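Local coordinates for protein prephenate dehydrogenase (Corynebacterium glutamicum ATCC 13032, PDB 3KTD) that probably catalyses the NAD+- or NADP+-dependent oxidation of prephenate, at residues 6-11 with 170-174; 15-19 with 132-137; 24-28 with 50-54. All coordinates share one frame; numbering follows the deposited sequence.

Contact 1: residues 6-11 with 170-174; sequences DISRPV and DVVQM
Asp170, on helix 162-177, reaches across to the loop of Ile7, Ser8 and Arg9 that leads into strand 11-14, the first strand of the Rossmann-type nucleotide-binding domain. The contact thus joins the entry of this domain to a helix that follows its later strand 146-149. The CB of Asp170 lies against a methyl of Ile7, 4.0 Å from CG2. With CG beside the backbone N (chi1 -79°), the carboxylate is carried over the loop and each oxygen takes up separate work. OD1 of Asp170 accepts a hydrogen bond from Ser8 N at 2.9 Å, the donor standing above the carboxylate plane. OD2 is gripped twice: the hydroxyl of Ser8 gives its proton to the syn lone pair, OG to OD2 2.7 Å, while Arg9 NH1 comes from above the plane to the same OD2 at 2.8 Å and forms a salt bridge. The guanidinium presents its edge, and its plane stands 77° from that of the carboxylate. Three donors therefore hold a largely buried acid, which probably favours its charged form and fixes its rotation. Arg9 has further partners in Asp69, which pairs with NE, and Ser166 on the same helix as Asp170, so the guanidinium bridges two acids. Beside this polar knot the side chains of Ile7 and Gln173 slide past each other in opposite directions, Ile7 CG1 4.0 Å from Gln173 CB, and Ile7 CD1 lies 3.8 Å from CA of Met174. Deeper in, where strands 71-74 and 146-149 contribute Val73 and Trp147, the chain of Met174, modelled as selenomethionine, crosses Val11 at about a right angle, its SE facing both methyls of Val11, 3.9 Å from CG1 and 4.0 Å from CG2.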
# COMPACT_ATOMS: atom_id res chain seq x y z
N ASP A 6 5.53 35.26 12.82
CA ASP A 6 6.24 34.27 13.68
C ASP A 6 5.46 33.97 14.98
O ASP A 6 4.35 34.47 15.16
CB ASP A 6 7.66 34.76 14.00
CG ASP A 6 7.67 36.13 14.68
OD1 ASP A 6 6.77 36.42 15.50
OD2 ASP A 6 8.60 36.91 14.38
N ILE A 7 6.05 33.17 15.87
CA ILE A 7 5.38 32.68 17.09
C ILE A 7 5.59 33.65 18.27
O ILE A 7 6.72 33.93 18.67
CB ILE A 7 5.84 31.23 17.46
CG1 ILE A 7 5.94 30.33 16.22
CG2 ILE A 7 4.88 30.59 18.46
CD1 ILE A 7 6.88 29.14 16.39
N SER A 8 4.49 34.16 18.83
CA SER A 8 4.54 35.14 19.92
C SER A 8 4.86 34.55 21.30
O SER A 8 5.06 35.30 22.25
CB SER A 8 3.21 35.88 20.01
OG SER A 8 2.25 35.10 20.69
N ARG A 9 4.87 33.23 21.42
CA ARG A 9 5.15 32.56 22.69
C ARG A 9 6.27 31.55 22.51
O ARG A 9 6.44 31.00 21.42
CB ARG A 9 3.93 31.78 23.17
CG ARG A 9 2.71 32.60 23.51
CD ARG A 9 1.53 31.67 23.77
NE ARG A 9 0.39 32.35 24.38
CZ ARG A 9 -0.52 33.07 23.72
NH1 ARG A 9 -0.44 33.24 22.40
NH2 ARG A 9 -1.52 33.63 24.39
N PRO A 10 7.03 31.29 23.59
CA PRO A 10 7.97 30.17 23.52
C PRO A 10 7.17 28.86 23.54
O PRO A 10 6.15 28.79 24.24
CB PRO A 10 8.80 30.33 24.80
CG PRO A 10 7.89 31.07 25.74
CD PRO A 10 7.09 31.99 24.89
N VAL A 11 7.60 27.87 22.75
CA VAL A 11 6.88 26.59 22.68
C VAL A 11 7.42 25.63 23.74
O VAL A 11 8.63 25.52 23.91
CB VAL A 11 7.00 25.95 21.28
CG1 VAL A 11 6.37 24.57 21.26
CG2 VAL A 11 6.35 26.82 20.23
N ASP A 170 -0.69 31.27 17.13
CA ASP A 170 0.62 30.67 17.43
C ASP A 170 0.72 29.19 17.00
O ASP A 170 1.76 28.76 16.52
CB ASP A 170 0.95 30.82 18.92
CG ASP A 170 1.46 32.23 19.28
OD1 ASP A 170 1.91 32.99 18.40
OD2 ASP A 170 1.42 32.57 20.48
N VAL A 171 -0.35 28.42 17.14
CA VAL A 171 -0.32 27.02 16.75
C VAL A 171 -0.12 26.91 15.24
O VAL A 171 0.63 26.07 14.76
CB VAL A 171 -1.62 26.27 17.16
CG1 VAL A 171 -1.73 24.94 16.43
CG2 VAL A 171 -1.67 26.07 18.67
N VAL A 172 -0.80 27.78 14.50
CA VAL A 172 -0.69 27.79 13.05
C VAL A 172 0.70 28.29 12.63
O VAL A 172 1.34 27.73 11.73
CB VAL A 172 -1.79 28.65 12.43
CG1 VAL A 172 -1.63 28.71 10.93
CG2 VAL A 172 -3.13 28.07 12.79
N GLN A 173 1.17 29.34 13.29
CA GLN A 173 2.50 29.87 13.03
C GLN A 173 3.56 28.84 13.31
O GLN A 173 4.55 28.76 12.59
CB GLN A 173 2.76 31.14 13.86
CG GLN A 173 2.03 32.35 13.34
CD GLN A 173 2.37 32.63 11.90
OE1 GLN A 173 1.53 32.50 11.01
NE2 GLN A 173 3.63 32.94 11.66
N MSE A 174 3.35 28.04 14.36
CA MSE A 174 4.26 26.96 14.73
C MSE A 174 4.30 25.90 13.62
O MSE A 174 5.38 25.56 13.11
CB MSE A 174 3.82 26.33 16.06
CG MSE A 174 4.82 25.37 16.67
SE MSE A 174 4.12 24.30 18.14
CE MSE A 174 2.79 23.26 17.19

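Contact 2: residues 15-19 with 132-137; sequences GLGLI and SGWSAS
Leu18, at the start of helix 18-29, carries the largest share of this contact, meeting Ala136 in the short 3-10 segment 134-136; Leu16 and Gly17 follow in buried area and meet Gly133 and Trp134. The three residues belong to a strand-turn-helix whose glycines, Gly15, Gly17 and Gly20, are consistent with the GxGxxG turn that receives the dinucleotide in Rossmann folds. CB of Leu18 lies 4.1 Å from CB of Ala136. With CG anti to the backbone N (chi1 -179°), the CD1 branch of Leu18 goes on to the carbonyl oxygen of the same alanine. The alanine methyl also rests on the helix start itself, its CB 4.0 Å from Leu18 N. Gly17, the N-cap residue, has no side chain to hold the two segments apart, and the backbones close to 4.2 Å between CA of Gly17 and CA of Gly133. A weak CA-H...O contact runs here, Gly17 CA to Gly133 O at 3.4 Å. A second one, in the reverse sense, brings Trp134 CA to Leu16 O. The same oxygen sits at the edge of the indole, near its plane, while CB of Leu16 meets Trp134 CE3 at 4.3 Å. Within 132-137, Ser137 turns back to the 3-10 turn: its OG lies over one face of the indole, toward the rim, donates to Trp134 O at 2.8 Å, nearly in line with the carbonyl, and also hydrogen-bonds to Arg25 NE. Trp134 O accepts Ser137 N-H as well, so two bonds grip it. With methyl packing and weak CA-H...O contacts as its means, the joint between the glycine-rich turn and the 132-137 loop probably depends on shape more than on directional bonds.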
# COMPACT_ATOMS: atom_id res chain seq x y z
N GLY A 15 6.60 15.50 26.04
CA GLY A 15 6.78 14.27 25.30
C GLY A 15 7.70 14.58 24.13
O GLY A 15 7.39 15.45 23.31
N LEU A 16 8.83 13.87 24.07
CA LEU A 16 9.84 14.10 23.04
C LEU A 16 10.20 12.85 22.27
O LEU A 16 11.36 12.42 22.26
CB LEU A 16 11.09 14.74 23.66
CG LEU A 16 10.85 16.14 24.21
CD1 LEU A 16 12.06 16.69 24.97
CD2 LEU A 16 10.45 17.07 23.07
N GLY A 17 9.20 12.26 21.61
CA GLY A 17 9.38 11.11 20.73
C GLY A 17 9.43 11.53 19.27
O GLY A 17 9.82 12.65 18.95
N LEU A 18 9.02 10.64 18.37
CA LEU A 18 9.01 10.94 16.94
C LEU A 18 8.46 12.33 16.64
O LEU A 18 9.12 13.13 15.98
CB LEU A 18 8.18 9.92 16.18
CG LEU A 18 8.14 10.15 14.67
CD1 LEU A 18 9.51 9.88 14.05
CD2 LEU A 18 7.07 9.29 14.03
N ILE A 19 7.25 12.60 17.12
CA ILE A 19 6.58 13.88 16.83
C ILE A 19 7.17 15.03 17.64
O ILE A 19 7.64 16.00 17.07
CB ILE A 19 5.07 13.83 17.11
CG1 ILE A 19 4.39 12.71 16.33
CG2 ILE A 19 4.45 15.16 16.73
CD1 ILE A 19 4.50 12.85 14.86
N SER A 132 8.07 4.21 20.11
CA SER A 132 9.33 4.91 19.91
C SER A 132 9.61 6.22 20.64
O SER A 132 8.75 7.12 20.56
CB SER A 132 10.01 4.71 18.54
OG SER A 132 9.20 5.26 17.51
N GLY A 133 10.77 6.36 21.30
CA GLY A 133 11.13 7.58 22.06
C GLY A 133 11.99 8.62 21.34
O GLY A 133 11.82 8.86 20.15
N TRP A 134 12.91 9.24 22.07
CA TRP A 134 13.74 10.36 21.55
C TRP A 134 14.65 10.03 20.37
O TRP A 134 14.86 10.87 19.50
CB TRP A 134 14.56 10.99 22.70
CG TRP A 134 15.68 11.92 22.30
CD1 TRP A 134 17.00 11.70 22.51
CD2 TRP A 134 15.58 13.21 21.69
NE1 TRP A 134 17.74 12.77 22.06
CE2 TRP A 134 16.89 13.71 21.55
CE3 TRP A 134 14.51 14.00 21.24
CZ2 TRP A 134 17.17 14.95 20.98
CZ3 TRP A 134 14.79 15.25 20.67
CH2 TRP A 134 16.11 15.71 20.55
N SER A 135 15.18 8.81 20.32
CA SER A 135 16.04 8.40 19.21
C SER A 135 15.29 8.39 17.88
O SER A 135 15.91 8.38 16.83
CB SER A 135 16.67 7.03 19.48
OG SER A 135 15.71 5.99 19.45
N ALA A 136 13.96 8.40 17.95
CA ALA A 136 13.11 8.44 16.75
C ALA A 136 13.03 9.82 16.10
O ALA A 136 12.57 9.94 14.97
CB ALA A 136 11.71 7.96 17.11
N SER A 137 13.47 10.86 16.81
CA SER A 137 13.34 12.23 16.32
C SER A 137 14.29 12.55 15.18
O SER A 137 15.45 12.14 15.20
CB SER A 137 13.59 13.22 17.46
OG SER A 137 14.93 13.20 17.90

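Contact 3: residues 24-28 with 50-54; sequences LRDLH and EGFDV
Arg25 and Glu50 form the polar part of this contact, a salt bridge in which two nitrogens grip the carboxylate end-on. NH1 of Arg25 donates to OE2 of Glu50 at 3.0 Å with OE2 in the guanidinium plane, and NH2 to OE1 of Glu50 at 3.2 Å, tilted from that plane. The two flat groups are turned 60° apart. NE of Arg25 bonds to Ser137 OG. The edge of the Phe52 ring comes up to Arg25, with Phe52 CE2 over one face of the guanidinium and Phe52 CZ 3.6 Å from Arg25 CG. The same ring turns its edge to a face of His28, centroids 5.2 Å apart and planes at 64°. CD2 of Leu24 touches both CB of Phe52 (3.9 Å) and CG2 of Val54 (3.7 Å). Gly51, in a Schellman motif, ends helix 41-49. Helix 18-29 connects parallel neighbours 11-14 and 34-37 as a beta-alpha-beta unit of the Rossmann-type domain. The contact packs it on the link from helix 41-49 to strand 54-55, with Val54 against Ala44, Ala47 and Val48 of that helix and Leu24 on Ile13 and Val34.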
# COMPACT_ATOMS: atom_id res chain seq x y z
N LEU A 24 10.82 19.71 18.35
CA LEU A 24 11.83 20.44 19.11
C LEU A 24 13.02 20.74 18.22
O LEU A 24 13.54 21.87 18.22
CB LEU A 24 12.29 19.64 20.33
CG LEU A 24 13.42 20.22 21.19
CD1 LEU A 24 12.93 21.32 22.08
CD2 LEU A 24 14.06 19.14 22.05
N ARG A 25 13.45 19.74 17.46
CA ARG A 25 14.61 19.88 16.59
C ARG A 25 14.37 20.91 15.49
O ARG A 25 15.24 21.75 15.23
CB ARG A 25 15.00 18.55 15.96
CG ARG A 25 15.65 17.53 16.89
CD ARG A 25 15.92 16.24 16.10
NE ARG A 25 16.64 15.21 16.86
CZ ARG A 25 17.94 15.21 17.12
NH1 ARG A 25 18.71 16.22 16.71
NH2 ARG A 25 18.49 14.22 17.81
N ASP A 26 13.21 20.84 14.83
CA ASP A 26 12.90 21.76 13.73
C ASP A 26 12.72 23.20 14.24
O ASP A 26 13.14 24.15 13.56
CB ASP A 26 11.66 21.31 12.95
CG ASP A 26 11.94 20.16 11.98
OD1 ASP A 26 13.12 19.96 11.60
OD2 ASP A 26 10.96 19.46 11.59
N LEU A 27 12.11 23.36 15.41
CA LEU A 27 11.92 24.68 16.00
C LEU A 27 13.24 25.28 16.42
O LEU A 27 13.42 26.50 16.35
CB LEU A 27 10.99 24.61 17.21
CG LEU A 27 9.50 24.45 16.93
CD1 LEU A 27 8.73 24.31 18.22
CD2 LEU A 27 8.95 25.61 16.09
N HIS A 28 14.16 24.42 16.86
CA HIS A 28 15.49 24.86 17.29
C HIS A 28 16.29 25.27 16.07
O HIS A 28 16.97 26.30 16.09
CB HIS A 28 16.20 23.73 18.03
CG HIS A 28 17.49 24.13 18.68
ND1 HIS A 28 17.53 24.85 19.85
CD2 HIS A 28 18.77 23.87 18.35
CE1 HIS A 28 18.79 25.04 20.20
NE2 HIS A 28 19.56 24.45 19.31
N GLU A 50 23.19 17.29 23.50
CA GLU A 50 23.29 17.62 22.07
C GLU A 50 23.03 19.11 21.79
O GLU A 50 23.18 19.57 20.65
CB GLU A 50 22.32 16.74 21.27
CG GLU A 50 22.48 16.79 19.75
CD GLU A 50 21.56 15.82 19.03
OE1 GLU A 50 20.89 15.02 19.72
OE2 GLU A 50 21.51 15.84 17.78
N GLY A 51 22.64 19.87 22.83
CA GLY A 51 22.40 21.31 22.71
C GLY A 51 20.98 21.76 23.01
O GLY A 51 20.74 22.96 23.16
N PHE A 52 20.04 20.82 23.11
CA PHE A 52 18.63 21.15 23.34
C PHE A 52 18.30 21.46 24.80
O PHE A 52 19.02 21.06 25.70
CB PHE A 52 17.74 20.02 22.84
CG PHE A 52 17.96 19.68 21.41
CD1 PHE A 52 17.49 20.51 20.41
CD2 PHE A 52 18.65 18.54 21.05
CE1 PHE A 52 17.69 20.21 19.08
CE2 PHE A 52 18.85 18.23 19.70
CZ PHE A 52 18.37 19.06 18.72
N ASP A 53 17.20 22.17 25.02
CA ASP A 53 16.77 22.57 26.37
C ASP A 53 15.64 21.63 26.85
O ASP A 53 14.46 21.88 26.62
CB ASP A 53 16.34 24.04 26.36
CG ASP A 53 15.91 24.54 27.72
OD1 ASP A 53 15.77 23.70 28.62
OD2 ASP A 53 15.70 25.77 27.89
N VAL A 54 16.03 20.56 27.54
CA VAL A 54 15.10 19.49 27.93
C VAL A 54 15.24 19.13 29.40
O VAL A 54 16.31 19.23 29.98
CB VAL A 54 15.35 18.23 27.05
CG1 VAL A 54 14.43 17.11 27.45
CG2 VAL A 54 15.16 18.56 25.57

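Overall arrangement
Helix 18-29 is common to contacts 2 and 3: its start meets the 132-137 loop in one, its middle and end the 50-54 segment in the other. The two join directly where Trp134 packs on Phe52 and Arg25, where Leu16 touches Val54, and where Ser137 probably hydrogen-bonds to Arg25. Contact 1 lies about 16 Å from contact 3, centre to centre, and reaches it through Leu27, which packs on Ile7, Val11 and Met174. Contact 2 is a surface contact of methyl packing and CA-H...O contacts, without a conventional hydrogen bond between its segments. Contacts 1 and 3 are partly buried and pair a salt bridge with apolar packing; the acid is buried in contact 1, exposed in contact 3.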